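Glycerol dehydrogenase (Bacillus coagulans, PDB 6CSJ) probably oxidises glycerol and related polyols with NAD+ as cofactor, and in this doubly substituted form has acquired D-lactate dehydrogenase activity. Local coordinates at residues I91-V103 with P115-V129. The protein carries 2 engineered substitutions. Numbering follows the deposited sequence.
Sequences IGGGKTLDTAKAV and PTIASTNAPTSALSV. Engineered in segment 115-129: Asn121 (natural residue Asp).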
loop_
_atom_site.group_PDB
_atom_site.type_symbol
_atom_site.label_atom_id
_atom_site.label_comp_id
_atom_site.label_asym_id
_atom_site.label_seq_id
_atom_site.Cartn_x
_atom_site.Cartn_y
_atom_site.Cartn_z
ATOM N N ILE A 91 10.912 4.816 9.673
ATOM C CA ILE A 91 9.866 4.437 10.614
ATOM C C ILE A 91 8.738 5.449 10.489
ATOM O O ILE A 91 8.939 6.637 10.719
ATOM C CB ILE A 91 10.384 4.394 12.084
ATOM C CG1 ILE A 91 11.699 3.592 12.187
ATOM C CG2 ILE A 91 9.327 3.785 13.013
ATOM C CD1 ILE A 91 12.296 3.544 13.580
ATOM N N GLY A 92 7.549 4.979 10.110
ATOM C CA GLY A 92 6.395 5.860 9.952
ATOM C C GLY A 92 5.516 5.493 8.777
ATOM O O GLY A 92 5.398 4.327 8.413
ATOM N N GLY A 93 4.896 6.521 8.195
ATOM C CA GLY A 93 4.029 6.385 7.033
ATOM C C GLY A 93 4.802 6.313 5.737
ATOM O O GLY A 93 6.047 6.385 5.727
ATOM N N GLY A 94 4.055 6.187 4.637
ATOM C CA GLY A 94 4.611 5.977 3.300
ATOM C C GLY A 94 5.671 6.961 2.853
ATOM O O GLY A 94 6.687 6.554 2.263
ATOM N N LYS A 95 5.451 8.246 3.133
ATOM C CA LYS A 95 6.431 9.269 2.764
ATOM C C LYS A 95 7.785 9.046 3.456
ATOM O O LYS A 95 8.836 9.143 2.812
ATOM C CB LYS A 95 5.887 10.673 3.035
ATOM C CG LYS A 95 4.817 11.141 2.044
ATOM C CD LYS A 95 4.322 12.537 2.445
ATOM C CE LYS A 95 3.022 12.945 1.751
ATOM N NZ LYS A 95 3.206 13.171 0.293
ATOM N N THR A 96 7.759 8.713 4.744
ATOM C CA THR A 96 8.991 8.375 5.476
ATOM C C THR A 96 9.666 7.118 4.927
ATOM O O THR A 96 10.878 7.097 4.731
ATOM C CB THR A 96 8.728 8.165 6.984
ATOM O OG1 THR A 96 8.080 9.322 7.541
ATOM C CG2 THR A 96 10.026 7.918 7.731
ATOM N N LEU A 97 8.884 6.079 4.684
ATOM C CA LEU A 97 9.423 4.793 4.213
ATOM C C LEU A 97 10.058 4.951 2.843
ATOM O O LEU A 97 11.159 4.473 2.611
ATOM C CB LEU A 97 8.324 3.710 4.162
ATOM C CG LEU A 97 7.577 3.401 5.471
ATOM C CD1 LEU A 97 6.595 2.263 5.285
ATOM C CD2 LEU A 97 8.540 3.095 6.612
ATOM N N ASP A 98 9.368 5.653 1.950
ATOM C CA ASP A 98 9.893 5.926 0.604
ATOM C C ASP A 98 11.172 6.769 0.624
ATOM O O ASP A 98 12.094 6.529 -0.172
ATOM C CB ASP A 98 8.812 6.589 -0.277
ATOM C CG ASP A 98 7.676 5.618 -0.668
ATOM O OD1 ASP A 98 7.708 4.427 -0.276
ATOM O OD2 ASP A 98 6.758 6.065 -1.387
ATOM N N THR A 99 11.234 7.732 1.540
ATOM C CA THR A 99 12.438 8.547 1.732
ATOM C C THR A 99 13.624 7.663 2.123
ATOM O O THR A 99 14.710 7.796 1.561
ATOM C CB THR A 99 12.189 9.662 2.777
ATOM O OG1 THR A 99 11.146 10.519 2.314
ATOM C CG2 THR A 99 13.429 10.485 3.037
ATOM N N ALA A 100 13.402 6.750 3.063
ATOM C CA ALA A 100 14.438 5.800 3.467
ATOM C C ALA A 100 14.899 4.904 2.306
ATOM O O ALA A 100 16.087 4.624 2.171
ATOM C CB ALA A 100 13.954 4.951 4.630
ATOM N N LYS A 101 13.971 4.453 1.474
ATOM C CA LYS A 101 14.320 3.601 0.329
ATOM C C LYS A 101 15.184 4.369 -0.675
ATOM O O LYS A 101 16.188 3.846 -1.168
ATOM C CB LYS A 101 13.071 3.072 -0.382
ATOM C CG LYS A 101 12.149 2.170 0.430
ATOM C CD LYS A 101 11.011 1.644 -0.424
ATOM C CE LYS A 101 9.704 1.571 0.339
ATOM N NZ LYS A 101 8.558 1.192 -0.550
ATOM N N ALA A 102 14.777 5.605 -0.966
ATOM C CA ALA A 102 15.546 6.516 -1.828
ATOM C C ALA A 102 16.968 6.761 -1.293
ATOM O O ALA A 102 17.944 6.659 -2.050
ATOM C CB ALA A 102 14.809 7.844 -1.999
ATOM N N VAL A 103 17.079 7.048 0.008
ATOM C CA VAL A 103 18.389 7.250 0.654
ATOM C C VAL A 103 19.274 6.009 0.523
ATOM O O VAL A 103 20.466 6.131 0.249
ATOM C CB VAL A 103 18.258 7.686 2.141
ATOM C CG1 VAL A 103 19.588 7.618 2.879
ATOM C CG2 VAL A 103 17.710 9.104 2.232
ATOM N N PRO A 115 6.823 0.318 8.947
ATOM C CA PRO A 115 5.589 1.105 8.968
ATOM C C PRO A 115 4.967 1.127 10.355
ATOM O O PRO A 115 5.041 0.131 11.079
ATOM C CB PRO A 115 4.661 0.381 7.987
ATOM C CG PRO A 115 5.519 -0.560 7.226
ATOM C CD PRO A 115 6.690 -0.884 8.105
ATOM N N THR A 116 4.404 2.272 10.715
ATOM C CA THR A 116 3.639 2.426 11.941
ATOM C C THR A 116 2.132 2.273 11.697
ATOM O O THR A 116 1.331 2.403 12.634
ATOM C CB THR A 116 3.912 3.804 12.572
ATOM O OG1 THR A 116 3.635 4.820 11.608
ATOM C CG2 THR A 116 5.353 3.908 12.999
ATOM N N ILE A 117 1.757 2.022 10.440
ATOM C CA ILE A 117 0.370 1.761 10.029
ATOM C C ILE A 117 0.410 0.680 8.954
ATOM O O ILE A 117 1.463 0.441 8.346
ATOM C CB ILE A 117 -0.315 3.034 9.468
ATOM C CG1 ILE A 117 0.309 3.446 8.104
ATOM C CG2 ILE A 117 -0.277 4.156 10.509
ATOM C CD1 ILE A 117 0.002 4.856 7.636
ATOM N N ALA A 118 -0.726 0.036 8.721
ATOM C CA ALA A 118 -0.839 -1.026 7.713
ATOM C C ALA A 118 -2.029 -0.705 6.808
ATOM O O ALA A 118 -3.017 -1.433 6.764
ATOM C CB ALA A 118 -0.987 -2.376 8.376
ATOM N N SER A 119 -1.882 0.405 6.078
ATOM C CA SER A 119 -2.944 1.015 5.277
ATOM C C SER A 119 -2.763 0.908 3.757
ATOM O O SER A 119 -3.678 1.256 3.009
ATOM C CB SER A 119 -3.048 2.502 5.651
ATOM O OG SER A 119 -1.820 3.159 5.378
ATOM N N THR A 120 -1.585 0.494 3.295
ATOM C CA THR A 120 -1.372 0.276 1.861
ATOM C C THR A 120 -0.414 -0.902 1.674
ATOM O O THR A 120 0.222 -1.361 2.628
ATOM C CB THR A 120 -0.790 1.525 1.119
ATOM O OG1 THR A 120 0.646 1.615 1.307
ATOM C CG2 THR A 120 -1.442 2.866 1.569
ATOM N N ASN A 121 -0.303 -1.365 0.433
ATOM C CA ASN A 121 0.665 -2.404 0.080
ATOM C C ASN A 121 1.995 -1.848 -0.487
ATOM O O ASN A 121 2.788 -2.596 -1.053
ATOM C CB ASN A 121 0.025 -3.435 -0.864
ATOM C CG ASN A 121 -0.433 -2.836 -2.187
ATOM O OD1 ASN A 121 -0.087 -1.718 -2.533
ATOM N ND2 ASN A 121 -1.225 -3.595 -2.926
ATOM N N ALA A 122 2.252 -0.557 -0.287
ATOM C CA ALA A 122 3.509 0.084 -0.755
ATOM C C ALA A 122 4.812 -0.345 -0.046
ATOM O O ALA A 122 5.842 -0.418 -0.703
ATOM C CB ALA A 122 3.371 1.606 -0.691
ATOM N N PRO A 123 4.773 -0.619 1.289
ATOM C CA PRO A 123 6.013 -0.831 2.045
ATOM C C PRO A 123 7.011 -1.837 1.482
ATOM O O PRO A 123 8.213 -1.553 1.473
ATOM C CB PRO A 123 5.509 -1.294 3.395
ATOM C CG PRO A 123 4.268 -0.506 3.567
ATOM C CD PRO A 123 3.620 -0.523 2.212
ATOM N N THR A 124 6.534 -2.976 0.996
ATOM C CA THR A 124 7.426 -4.011 0.463
ATOM C C THR A 124 7.968 -3.701 -0.930
ATOM O O THR A 124 8.869 -4.403 -1.394
ATOM C CB THR A 124 6.698 -5.371 0.350
ATOM O OG1 THR A 124 5.508 -5.208 -0.451
ATOM C CG2 THR A 124 6.326 -5.894 1.727
ATOM N N SER A 125 7.422 -2.680 -1.605
ATOM C CA SER A 125 7.671 -2.476 -3.032
ATOM C C SER A 125 8.964 -1.715 -3.338
ATOM O O SER A 125 9.397 -0.871 -2.546
ATOM C CB SER A 125 6.498 -1.733 -3.669
ATOM O OG SER A 125 6.517 -0.354 -3.305
ATOM N N ALA A 126 9.534 -2.014 -4.506
ATOM C CA ALA A 126 10.733 -1.359 -5.029
ATOM C C ALA A 126 10.373 -0.023 -5.680
ATOM O O ALA A 126 10.574 0.169 -6.887
ATOM C CB ALA A 126 11.422 -2.267 -6.050
ATOM N N LEU A 127 9.860 0.916 -4.887
ATOM C CA LEU A 127 9.249 2.131 -5.424
ATOM C C LEU A 127 9.222 3.231 -4.377
ATOM O O LEU A 127 8.776 3.003 -3.262
ATOM C CB LEU A 127 7.819 1.833 -5.892
ATOM C CG LEU A 127 6.997 2.968 -6.521
ATOM C CD1 LEU A 127 7.714 3.562 -7.722
ATOM C CD2 LEU A 127 5.603 2.470 -6.875
ATOM N N SER A 128 9.693 4.416 -4.754
ATOM C CA SER A 128 9.527 5.619 -3.942
ATOM C C SER A 128 8.708 6.628 -4.732
ATOM O O SER A 128 9.039 6.929 -5.874
ATOM C CB SER A 128 10.886 6.227 -3.575
ATOM O OG SER A 128 11.696 5.298 -2.890
ATOM N N VAL A 129 7.641 7.138 -4.133
ATOM C CA VAL A 129 6.843 8.176 -4.774
ATOM C C VAL A 129 7.436 9.500 -4.317
ATOM O O VAL A 129 7.433 9.800 -3.124
ATOM C CB VAL A 129 5.344 8.070 -4.410
ATOM C CG1 VAL A 129 4.538 9.107 -5.180
ATOM C CG2 VAL A 129 4.813 6.668 -4.701
HETATM O O HOH W 1 6.229 8.542 -0.782
#
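Lys101 reaches from helix 94-103 toward the turn at Ala122-Ser125 and on to Leu127 in the nucleotide-binding, Rossmann-like domain of this iron-containing alcohol dehydrogenase family member; the Gly92-Gly93-Gly94 run is consistent with the family's glycine-rich dinucleotide site. Lys101 CB lies beside Ser128 OG; CD then passes the carbonyls of Ser125 and Leu127, and CE that of Pro123. A bend at chi3 (-142°) brings NZ among backbone oxygens: it bonds Ser125 O at 3.0 Å and Leu127 O at 3.3 Å, more weakly Ala122 O and Pro123 O. Asp98 OD1, one helical turn back, adds a weak salt bridge to Lys101 NZ at 3.4 Å that probably helps balance the buried charge. A methionine here would probably leave these carbonyls without their shared donor and Asp98 without its cation. A short hydroxyl suits Ser128, whose OG donates to Asp98 O (3.0 Å) from the face opposite Ala102 N. Where the strands end, Thr116 N bonds Gly92 O; at Gly92's backbone angles a CB would jam against Ile91 O, which calls for glycine. Leu97, apolar and branched, lays CD1 against Pro115 CG at 3.6 Å and Pro123 CG. Val129 N meets Asp98 OD2 from above the carboxylate plane, with an N-H...OD2 angle of 177°, and a water links that same OD2 to Val129 O.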